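Local coordinates for uncharacterized protein MT2708 (Mycobacterium tuberculosis, PDB 2FGG), which is of unknown function but belongs to the Rv2632c-like family, related to Rv1738 of the same organism, at residues A[25-30]-A[38-43]. Numbering follows the deposited sequence.
Sequences RAKARL and VGVGLA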
loop_
_atom_site.group_PDB
_atom_site.type_symbol
_atom_site.label_atom_id
_atom_site.label_comp_id
_atom_site.label_asym_id
_atom_site.label_seq_id
_atom_site.Cartn_x
_atom_site.Cartn_y
_atom_site.Cartn_z
ATOM N N ARG A 25 -7.743 -7.548 7.040
ATOM C CA ARG A 25 -7.286 -6.226 6.615
ATOM C C ARG A 25 -5.771 -6.120 6.632
ATOM O O ARG A 25 -5.119 -6.547 7.575
ATOM C CB ARG A 25 -7.868 -5.138 7.520
ATOM C CG ARG A 25 -7.469 -3.717 7.133
ATOM C CD ARG A 25 -6.996 -2.929 8.348
ATOM N NE ARG A 25 -8.108 -2.451 9.161
ATOM C CZ ARG A 25 -8.021 -2.134 10.452
ATOM N NH1 ARG A 25 -6.867 -2.249 11.101
ATOM N NH2 ARG A 25 -9.099 -1.714 11.098
ATOM N N ALA A 26 -5.219 -5.535 5.580
ATOM C CA ALA A 26 -3.794 -5.270 5.523
ATOM C C ALA A 26 -3.507 -3.778 5.461
ATOM O O ALA A 26 -4.233 -3.009 4.830
ATOM C CB ALA A 26 -3.150 -5.987 4.356
ATOM N N LYS A 27 -2.445 -3.388 6.155
ATOM C CA LYS A 27 -1.914 -2.045 6.103
ATOM C C LYS A 27 -0.467 -2.133 5.629
ATOM O O LYS A 27 0.311 -2.917 6.175
ATOM C CB LYS A 27 -2.006 -1.391 7.478
ATOM C CG LYS A 27 -3.426 -0.996 7.857
ATOM C CD LYS A 27 -3.525 -0.511 9.289
ATOM C CE LYS A 27 -4.876 0.101 9.537
ATOM N NZ LYS A 27 -4.842 0.973 10.734
ATOM N N ALA A 28 -0.132 -1.367 4.584
ATOM C CA ALA A 28 1.243 -1.255 4.077
ATOM C C ALA A 28 1.778 0.161 4.302
ATOM O O ALA A 28 1.341 1.108 3.648
ATOM C CB ALA A 28 1.305 -1.625 2.612
ATOM N N ARG A 29 2.721 0.295 5.233
ATOM C CA ARG A 29 3.253 1.594 5.637
ATOM C C ARG A 29 4.599 1.893 4.992
ATOM O O ARG A 29 5.522 1.100 5.076
ATOM C CB ARG A 29 3.369 1.678 7.166
ATOM C CG ARG A 29 3.997 2.983 7.674
ATOM C CD ARG A 29 4.219 2.999 9.182
ATOM N NE ARG A 29 4.823 1.758 9.668
ATOM C CZ ARG A 29 5.059 1.477 10.950
ATOM N NH1 ARG A 29 4.755 2.353 11.904
ATOM N NH2 ARG A 29 5.608 0.314 11.276
ATOM N N LEU A 30 4.692 3.054 4.355
ATOM C CA LEU A 30 5.938 3.541 3.776
ATOM C C LEU A 30 6.244 4.948 4.304
ATOM O O LEU A 30 5.372 5.821 4.304
ATOM C CB LEU A 30 5.842 3.543 2.242
ATOM C CG LEU A 30 6.927 4.234 1.403
ATOM C CD1 LEU A 30 8.298 3.579 1.570
ATOM C CD2 LEU A 30 6.526 4.259 -0.055
ATOM N N VAL A 38 0.234 5.149 4.245
ATOM C CA VAL A 38 -0.355 3.852 4.559
ATOM C C VAL A 38 -1.375 3.472 3.508
ATOM O O VAL A 38 -2.330 4.199 3.262
ATOM C CB VAL A 38 -1.024 3.827 5.955
ATOM C CG1 VAL A 38 -1.423 2.406 6.331
ATOM C CG2 VAL A 38 -0.096 4.397 7.004
ATOM N N GLY A 39 -1.148 2.327 2.885
ATOM C CA GLY A 39 -2.125 1.718 2.001
ATOM C C GLY A 39 -2.949 0.739 2.806
ATOM O O GLY A 39 -2.403 -0.035 3.591
ATOM N N VAL A 40 -4.267 0.785 2.635
ATOM C CA VAL A 40 -5.158 -0.083 3.392
ATOM C C VAL A 40 -5.940 -0.970 2.434
ATOM O O VAL A 40 -6.502 -0.485 1.458
ATOM C CB VAL A 40 -6.109 0.729 4.303
ATOM C CG1 VAL A 40 -6.769 -0.180 5.331
ATOM C CG2 VAL A 40 -5.351 1.838 5.020
ATOM N N GLY A 41 -5.946 -2.270 2.720
ATOM C CA GLY A 41 -6.670 -3.256 1.924
ATOM C C GLY A 41 -7.538 -4.186 2.758
ATOM O O GLY A 41 -7.166 -4.559 3.863
ATOM N N LEU A 42 -8.694 -4.565 2.216
ATOM C CA LEU A 42 -9.671 -5.381 2.931
ATOM C C LEU A 42 -10.260 -6.479 2.065
ATOM O O LEU A 42 -10.652 -6.230 0.932
ATOM C CB LEU A 42 -10.812 -4.500 3.430
ATOM C CG LEU A 42 -10.560 -3.706 4.705
ATOM C CD1 LEU A 42 -11.050 -2.278 4.546
ATOM C CD2 LEU A 42 -11.233 -4.392 5.888
ATOM N N ALA A 43 -10.308 -7.686 2.619
ATOM C CA ALA A 43 -11.051 -8.817 2.073
ATOM C C ALA A 43 -11.864 -9.302 3.267
ATOM O O ALA A 43 -11.297 -9.327 4.349
ATOM C CB ALA A 43 -10.082 -9.878 1.628
#
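Ala26 faces Gly41 and Ala28 faces Gly39 as the two hydrogen-bonded pairs of an antiparallel hairpin, each closed by a reciprocal pair of backbone bonds. Ala26 N reaches Gly41 O at 2.8 Å and Gly41 N returns to Ala26 O; Ala28 and Gly39 repeat the exchange two residues further on, with 2.9 Å from Gly39 N to Ala28 O. CA-H...O contacts supplement them, such as Arg25 CA to Gly41 O at 3.2 Å.

The remaining pairs, Arg25 with Leu42, Lys27 with Val40 and Arg29 with Val38, are non-hydrogen-bonded and put their side chains on the other face. Arg25 touches both Val40 and Leu42 there. Its CG, anti to the backbone N (chi1 -179°), sits 3.4 Å from Gly41 O. The same CG also meets Val40 CG1, at 4.0 Å. Arg25 CB lies 3.8 Å from Leu42 CD2, and the arginine runs side by side with both neighbours. The contact is thus made by the aliphatic stem, and the guanidinium forms a salt bridge from NH1 to Glu18 on strand 14-19. Farther along, Lys27 CB rests on Val38 CG1 at 4.0 Å.

On the alanine-glycine face lies helix 54-83: Ala26 touches Ala60 and Ala64, and Ala28 touches Leu65. Along the outer strand, Val38 O, Val40 N and Leu42 O bond to Gln71, Asp67 and Arg63 of that helix. The chemistry is therefore two-sided: one face is consistent with small residues allowing the hairpin to lie close to the helix, whereas the opposite face mixes aliphatic contacts with charged side chains.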